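Local coordinates for protein polyketide synthase/nonribosomal peptide synthetase hybrid RzxB (Pseudomonas fluorescens, PDB 5IL6) that probably removes water from beta-hydroxyacyl polyketide intermediates, as the dehydratase domain of a trans-AT synthase linked to rhizoxin biosynthesis, at residues Ser146-Val152 with Leu178-Gly182; Ala140-Phe144 with Leu247-Ile251. All coordinates share one frame. Residues are numbered along the deposited sequence.

Interaction 1 of 2, residues Ser146-Val152 with Leu178-Gly182; sequences SLGAQVV and LVRQG
Residues Ser146-Ala149 form a type II beta turn that leads into the short strand 150-152. Ala149 N closes the turn on Ser146 O at 2.7 Å. Gly148 takes the positive phi (79°) of the third turn position. Strand 150-152 runs antiparallel to strand 178-181, at 140° and 4.5 Å between axes. Gln150 and Arg180 are a hydrogen-bonded pair: Gln150 N to Arg180 O is 2.8 Å and Arg180 N to Gln150 O is 2.7 Å. Val151 and Val179 are the next, non-hydrogen-bonded pair, CA to CA 4.5 Å. Val152 N donates to Leu178 O at 3.0 Å. A water joins Val152 O (2.7 Å) and Leu178 N (2.9 Å).

Val152 (chi1 t) fills the hollow between Leu178, CB to CB 3.7 Å, and the base of Arg180, its CG2 3.8 Å from Arg180 CB. The far end of Arg180 leads away, NE to Gly182 O 2.8 Å. On the other face Val179 (chi1 m) meets Ala149, CB to CB 4.4 Å, and its CG1 lies 4.4 Å from Val151 CG2. Gln181 (chi1 t, chi2 p) swings its end toward the turn, NE2 making a very short 2.4 Å hydrogen bond to Leu147 O.

Strand 150-152 is outermost in the antiparallel sheet running through both halves of the double hot-dog. Helix 154-164 packs on Val152 and Leu178; strand 184-190 continues the sheet beyond 175-181.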
ATOM      1  N   SER A 146     -23.048  12.429  -0.969  1.00 74.11           N
ATOM      2  CA  SER A 146     -22.499  13.486  -0.116  1.00 76.91           C
ATOM      3  C   SER A 146     -23.572  14.311   0.598  1.00 80.14           C
ATOM      4  O   SER A 146     -23.233  15.248   1.320  1.00 79.85           O
ATOM      5  CB  SER A 146     -21.614  14.432  -0.934  1.00 79.74           C
ATOM      6  OG  SER A 146     -20.474  13.774  -1.430  1.00 79.67           O
ATOM      7  N   LEU A 147     -24.854  13.997   0.414  1.00 90.30           N
ATOM      8  CA  LEU A 147     -25.924  14.750   1.064  1.00 84.97           C
ATOM      9  C   LEU A 147     -25.737  14.734   2.573  1.00 82.17           C
ATOM     10  O   LEU A 147     -25.736  13.666   3.192  1.00 78.95           O
ATOM     11  CB  LEU A 147     -27.277  14.130   0.715  1.00 90.27           C
ATOM     12  CG  LEU A 147     -28.489  14.717   1.451  1.00 90.09           C
ATOM     13  CD1 LEU A 147     -28.626  16.212   1.181  1.00 67.39           C
ATOM     14  CD2 LEU A 147     -29.763  13.953   1.129  1.00 99.67           C
ATOM     15  N   GLY A 148     -25.564  15.912   3.166  1.00 87.32           N
ATOM     16  CA  GLY A 148     -25.312  15.978   4.589  1.00 88.50           C
ATOM     17  C   GLY A 148     -23.889  15.667   4.987  1.00 84.70           C
ATOM     18  O   GLY A 148     -23.602  15.593   6.187  1.00 82.66           O
ATOM     19  N   ALA A 149     -22.991  15.489   4.022  1.00 79.76           N
ATOM     20  CA  ALA A 149     -21.641  15.049   4.323  1.00 67.48           C
ATOM     21  C   ALA A 149     -20.852  16.143   5.031  1.00 66.25           C
ATOM     22  O   ALA A 149     -21.134  17.338   4.913  1.00 71.46           O
ATOM     23  CB  ALA A 149     -20.916  14.642   3.040  1.00 53.93           C
ATOM     24  N   GLN A 150     -19.844  15.706   5.778  1.00 58.31           N
ATOM     25  CA  GLN A 150     -18.967  16.592   6.527  1.00 62.29           C
ATOM     26  C   GLN A 150     -17.645  16.721   5.787  1.00 53.75           C
ATOM     27  O   GLN A 150     -17.035  15.713   5.419  1.00 43.83           O
ATOM     28  CB  GLN A 150     -18.742  16.040   7.937  1.00 81.07           C
ATOM     29  CG  GLN A 150     -17.712  16.779   8.782  1.00105.41           C
ATOM     30  CD  GLN A 150     -17.317  15.992  10.018  1.00127.44           C
ATOM     31  OE1 GLN A 150     -17.976  15.018  10.383  1.00134.61           O
ATOM     32  NE2 GLN A 150     -16.232  16.402  10.662  1.00136.26           N
ATOM     33  N   VAL A 151     -17.209  17.958   5.571  1.00 55.60           N
ATOM     34  CA  VAL A 151     -15.888  18.210   5.004  1.00 54.21           C
ATOM     35  C   VAL A 151     -14.863  18.018   6.113  1.00 49.66           C
ATOM     36  O   VAL A 151     -14.950  18.654   7.168  1.00 47.95           O
ATOM     37  CB  VAL A 151     -15.797  19.617   4.397  1.00 57.45           C
ATOM     38  CG1 VAL A 151     -14.364  19.932   3.971  1.00 59.79           C
ATOM     39  CG2 VAL A 151     -16.736  19.739   3.206  1.00 52.48           C
ATOM     40  N   VAL A 152     -13.898  17.136   5.881  1.00 45.01           N
ATOM     41  CA  VAL A 152     -12.867  16.833   6.863  1.00 44.54           C
ATOM     42  C   VAL A 152     -11.639  17.667   6.536  1.00 44.92           C
ATOM     43  O   VAL A 152     -11.229  17.755   5.372  1.00 43.52           O
ATOM     44  CB  VAL A 152     -12.536  15.331   6.880  1.00 40.61           C
ATOM     45  CG1 VAL A 152     -11.433  15.037   7.888  1.00 39.50           C
ATOM     46  CG2 VAL A 152     -13.783  14.521   7.205  1.00 42.06           C
ATOM     47  N   LEU A 178     -11.262  15.485   1.605  1.00 41.91           N
ATOM     48  CA  LEU A 178     -11.905  14.414   2.351  1.00 44.59           C
ATOM     49  C   LEU A 178     -13.313  14.856   2.709  1.00 45.86           C
ATOM     50  O   LEU A 178     -13.519  15.994   3.140  1.00 39.98           O
ATOM     51  CB  LEU A 178     -11.157  14.071   3.648  1.00 47.80           C
ATOM     52  CG  LEU A 178      -9.792  13.386   3.597  1.00 50.88           C
ATOM     53  CD1 LEU A 178      -9.154  13.403   4.983  1.00 52.53           C
ATOM     54  CD2 LEU A 178      -9.908  11.977   3.060  1.00 48.00           C
ATOM     55  N   VAL A 179     -14.279  13.961   2.526  1.00 54.28           N
ATOM     56  CA  VAL A 179     -15.634  14.165   3.023  1.00 60.85           C
ATOM     57  C   VAL A 179     -16.085  12.892   3.724  1.00 52.15           C
ATOM     58  O   VAL A 179     -15.779  11.782   3.274  1.00 39.58           O
ATOM     59  CB  VAL A 179     -16.617  14.550   1.895  1.00 61.88           C
ATOM     60  CG1 VAL A 179     -16.187  15.857   1.245  1.00 45.99           C
ATOM     61  CG2 VAL A 179     -16.719  13.439   0.860  1.00 68.61           C
ATOM     62  N   ARG A 180     -16.809  13.055   4.829  1.00 37.07           N
ATOM     63  CA  ARG A 180     -17.253  11.940   5.651  1.00 36.85           C
ATOM     64  C   ARG A 180     -18.773  11.899   5.694  1.00 40.07           C
ATOM     65  O   ARG A 180     -19.428  12.933   5.860  1.00 46.45           O
ATOM     66  CB  ARG A 180     -16.702  12.046   7.076  1.00 52.38           C
ATOM     67  CG  ARG A 180     -17.175  10.926   7.986  1.00 56.75           C
ATOM     68  CD  ARG A 180     -16.544  11.001   9.360  1.00 56.06           C
ATOM     69  NE  ARG A 180     -17.054   9.946  10.229  1.00 58.63           N
ATOM     70  CZ  ARG A 180     -16.737   9.806  11.512  1.00 68.76           C
ATOM     71  NH1 ARG A 180     -15.903  10.659  12.093  1.00 70.18           N
ATOM     72  NH2 ARG A 180     -17.256   8.810  12.216  1.00 75.46           N
ATOM     73  N   GLN A 181     -19.326  10.698   5.538  1.00 47.28           N
ATOM     74  CA  GLN A 181     -20.763  10.461   5.658  1.00 51.38           C
ATOM     75  C   GLN A 181     -20.941   9.245   6.562  1.00 46.11           C
ATOM     76  O   GLN A 181     -20.872   8.104   6.096  1.00 41.77           O
ATOM     77  CB  GLN A 181     -21.410  10.242   4.294  1.00 54.54           C
ATOM     78  CG  GLN A 181     -22.916  10.043   4.354  1.00 64.68           C
ATOM     79  CD  GLN A 181     -23.652  11.321   4.703  1.00 73.50           C
ATOM     80  OE1 GLN A 181     -23.981  11.566   5.863  1.00 75.11           O
ATOM     81  NE2 GLN A 181     -23.910  12.148   3.696  1.00 78.31           N
ATOM     82  N   GLY A 182     -21.167   9.488   7.849  1.00 46.40           N
ATOM     83  CA  GLY A 182     -21.286   8.382   8.787  1.00 49.73           C
ATOM     84  C   GLY A 182     -19.974   7.627   8.891  1.00 53.07           C
ATOM     85  O   GLY A 182     -18.912   8.210   9.140  1.00 49.04           O
TER
HETATM   86  O   HOH W   1     -11.356  18.165   2.697  1.00 38.68           O

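Interaction 2 of 2, residues Ala140-Phe144 with Leu247-Ile251; sequences AWLDF and LQVQI
Residues Ala140-Phe144 are an irregular loop segment laid over one face of strand 246-254, at residues 247-251. The nearest CA atoms, of Leu142 and Gln250, are 7.0 Å apart, so side chains bridge the gap. Gln248 and Gln250 point their CA-to-CB bonds toward the loop, while Val249 points away.

Gln250 is the main link. It is extended (chi1 t, chi2 t), with chi3 near 0° (-3°). Its OE1 accepts a hydrogen bond from Asp143 N at 3.2 Å and lies 3.6 Å from Leu142 CA. Its NE2 is 3.5 Å from Asp143 CB and donates to Gln184 OE1 on strand 184-190.

The setting is the double hot-dog fold of polyketide synthase dehydratases. Residues 247-251 lie on strand 246-254, between strands 184-190 and 261-268 of the long antiparallel sheet. The loop runs from strand 124-135 to strand 150-152, probably as part of the connection between the two hot-dog halves, and it passes across this sheet.

Leu142 (chi1 t, chi2 p) bends its end toward the sheet. Its CD1 is 3.8 Å from Gln250 OE1, and its CD2 is 3.7 Å from Gln248 NE2. Gln248 (chi1 m, chi2 t) gives that NE2 to Asp269 O. Leu142 also touches Leu186 and Phe268. The CA-to-CB bond of Phe144 (chi1 t) points toward the strand, but its ring packs on Leu186, Val179 and Gln181.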
ATOM      1  N   ALA A 140     -16.157  -2.890  -7.646  1.00 74.95           N
ATOM      2  CA  ALA A 140     -16.912  -2.191  -6.624  1.00 76.72           C
ATOM      3  C   ALA A 140     -17.561  -0.979  -7.280  1.00 89.39           C
ATOM      4  O   ALA A 140     -17.125  -0.511  -8.333  1.00 93.97           O
ATOM      5  CB  ALA A 140     -16.013  -1.743  -5.467  1.00 65.89           C
ATOM      6  N   TRP A 141     -18.626  -0.478  -6.667  1.00 95.16           N
ATOM      7  CA  TRP A 141     -19.383   0.625  -7.240  1.00100.19           C
ATOM      8  C   TRP A 141     -19.230   1.839  -6.351  1.00 87.59           C
ATOM      9  O   TRP A 141     -19.360   1.738  -5.126  1.00 86.95           O
ATOM     10  CB  TRP A 141     -20.855   0.265  -7.408  1.00116.53           C
ATOM     11  CG  TRP A 141     -21.030  -0.936  -8.244  1.00125.78           C
ATOM     12  CD1 TRP A 141     -20.642  -1.091  -9.541  1.00129.16           C
ATOM     13  CD2 TRP A 141     -21.630  -2.170  -7.850  1.00129.22           C
ATOM     14  NE1 TRP A 141     -20.965  -2.349  -9.983  1.00132.29           N
ATOM     15  CE2 TRP A 141     -21.574  -3.032  -8.963  1.00132.15           C
ATOM     16  CE3 TRP A 141     -22.211  -2.631  -6.666  1.00129.04           C
ATOM     17  CZ2 TRP A 141     -22.079  -4.329  -8.925  1.00133.16           C
ATOM     18  CZ3 TRP A 141     -22.712  -3.917  -6.630  1.00131.06           C
ATOM     19  CH2 TRP A 141     -22.643  -4.753  -7.753  1.00132.80           C
ATOM     20  N   LEU A 142     -18.918   2.975  -6.960  1.00 75.53           N
ATOM     21  CA  LEU A 142     -18.837   4.193  -6.179  1.00 63.52           C
ATOM     22  C   LEU A 142     -20.240   4.430  -5.644  1.00 63.95           C
ATOM     23  O   LEU A 142     -21.167   4.719  -6.408  1.00 61.35           O
ATOM     24  CB  LEU A 142     -18.316   5.340  -7.043  1.00 58.04           C
ATOM     25  CG  LEU A 142     -17.996   6.682  -6.387  1.00 55.68           C
ATOM     26  CD1 LEU A 142     -17.138   6.482  -5.146  1.00 54.54           C
ATOM     27  CD2 LEU A 142     -17.258   7.567  -7.384  1.00 56.58           C
ATOM     28  N   ASP A 143     -20.390   4.343  -4.326  1.00 70.60           N
ATOM     29  CA  ASP A 143     -21.688   4.341  -3.663  1.00 79.35           C
ATOM     30  C   ASP A 143     -21.905   5.582  -2.822  1.00 69.70           C
ATOM     31  O   ASP A 143     -22.881   5.638  -2.064  1.00 70.69           O
ATOM     32  CB  ASP A 143     -21.801   3.131  -2.732  1.00 94.60           C
ATOM     33  CG  ASP A 143     -22.515   1.952  -3.356  1.00112.96           C
ATOM     34  OD1 ASP A 143     -22.311   1.690  -4.560  1.00119.67           O
ATOM     35  OD2 ASP A 143     -23.273   1.276  -2.625  1.00120.47           O
ATOM     36  N   PHE A 144     -21.069   6.604  -2.978  1.00 61.33           N
ATOM     37  CA  PHE A 144     -21.000   7.658  -1.978  1.00 53.79           C
ATOM     38  C   PHE A 144     -21.962   8.791  -2.330  1.00 58.34           C
ATOM     39  O   PHE A 144     -21.917   9.349  -3.434  1.00 74.17           O
ATOM     40  CB  PHE A 144     -19.567   8.167  -1.866  1.00 50.98           C
ATOM     41  CG  PHE A 144     -19.343   9.010  -0.656  1.00 51.78           C
ATOM     42  CD1 PHE A 144     -19.204   8.403   0.572  1.00 50.12           C
ATOM     43  CD2 PHE A 144     -19.315  10.382  -0.732  1.00 49.28           C
ATOM     44  CE1 PHE A 144     -19.014   9.149   1.704  1.00 49.48           C
ATOM     45  CE2 PHE A 144     -19.126  11.145   0.396  1.00 50.12           C
ATOM     46  CZ  PHE A 144     -18.976  10.528   1.621  1.00 51.10           C
ATOM     47  N   LEU A 247      -7.154   9.976  -8.425  1.00 30.22           N
ATOM     48  CA  LEU A 247      -8.036   8.898  -8.004  1.00 36.72           C
ATOM     49  C   LEU A 247      -9.059   9.396  -6.996  1.00 33.96           C
ATOM     50  O   LEU A 247      -8.823  10.361  -6.264  1.00 30.51           O
ATOM     51  CB  LEU A 247      -7.244   7.745  -7.376  1.00 49.05           C
ATOM     52  CG  LEU A 247      -6.294   6.983  -8.296  1.00 61.82           C
ATOM     53  CD1 LEU A 247      -5.402   6.059  -7.487  1.00 63.26           C
ATOM     54  CD2 LEU A 247      -7.072   6.198  -9.331  1.00 65.49           C
ATOM     55  N   GLN A 248     -10.197   8.707  -6.967  1.00 31.45           N
ATOM     56  CA  GLN A 248     -11.165   8.798  -5.884  1.00 28.18           C
ATOM     57  C   GLN A 248     -11.066   7.534  -5.045  1.00 28.38           C
ATOM     58  O   GLN A 248     -10.890   6.437  -5.584  1.00 34.30           O
ATOM     59  CB  GLN A 248     -12.598   8.938  -6.409  1.00 30.66           C
ATOM     60  CG  GLN A 248     -12.891  10.206  -7.176  1.00 36.27           C
ATOM     61  CD  GLN A 248     -14.326  10.251  -7.655  1.00 39.89           C
ATOM     62  OE1 GLN A 248     -15.196  10.805  -6.985  1.00 47.06           O
ATOM     63  NE2 GLN A 248     -14.586   9.653  -8.813  1.00 39.35           N
ATOM     64  N   VAL A 249     -11.181   7.685  -3.729  1.00 27.20           N
ATOM     65  CA  VAL A 249     -11.067   6.561  -2.807  1.00 24.01           C
ATOM     66  C   VAL A 249     -12.287   6.560  -1.900  1.00 25.28           C
ATOM     67  O   VAL A 249     -12.490   7.503  -1.126  1.00 27.92           O
ATOM     68  CB  VAL A 249      -9.775   6.625  -1.975  1.00 26.41           C
ATOM     69  CG1 VAL A 249      -9.658   5.398  -1.088  1.00 24.03           C
ATOM     70  CG2 VAL A 249      -8.560   6.748  -2.886  1.00 28.29           C
ATOM     71  N   GLN A 250     -13.090   5.504  -1.991  1.00 29.20           N
ATOM     72  CA  GLN A 250     -14.203   5.295  -1.077  1.00 32.43           C
ATOM     73  C   GLN A 250     -13.736   4.406   0.066  1.00 27.50           C
ATOM     74  O   GLN A 250     -13.166   3.334  -0.169  1.00 24.08           O
ATOM     75  CB  GLN A 250     -15.391   4.651  -1.791  1.00 47.10           C
ATOM     76  CG  GLN A 250     -16.640   4.598  -0.930  1.00 73.52           C
ATOM     77  CD  GLN A 250     -17.804   3.920  -1.613  1.00 87.39           C
ATOM     78  OE1 GLN A 250     -17.721   3.529  -2.777  1.00 85.18           O
ATOM     79  NE2 GLN A 250     -18.902   3.768  -0.883  1.00 94.33           N
ATOM     80  N   ILE A 251     -13.986   4.845   1.296  1.00 30.31           N
ATOM     81  CA  ILE A 251     -13.487   4.177   2.493  1.00 26.17           C
ATOM     82  C   ILE A 251     -14.674   3.861   3.389  1.00 26.01           C
ATOM     83  O   ILE A 251     -15.530   4.724   3.618  1.00 26.87           O
ATOM     84  CB  ILE A 251     -12.457   5.045   3.237  1.00 28.66           C
ATOM     85  CG1 ILE A 251     -11.292   5.407   2.309  1.00 32.62           C
ATOM     86  CG2 ILE A 251     -11.945   4.317   4.479  1.00 27.03           C
ATOM     87  CD1 ILE A 251     -10.346   6.440   2.880  1.00 36.80           C
TER

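Interactions 1 and 2 lie on the same long sheet, with centres about 13 Å apart. The chain runs from the loop 140-144 of interaction 2 almost directly into the turn of interaction 1. Phe144 joins them. Its CE2 is 3.4 Å from Val179 CG2, and its CZ is 3.6 Å from Gln181 CB. The residues of interaction 1 are nested within the chain loop closed by interaction 2. Strand 184-190 separates strands 175-181 and 246-254, and Leu186 touches Val179, Leu142 and Phe144. The chain that probably links the two hot-dog halves first crosses the face of the sheet and then joins it as its outermost strand. Both are surface contacts, and neither includes a bound ligand.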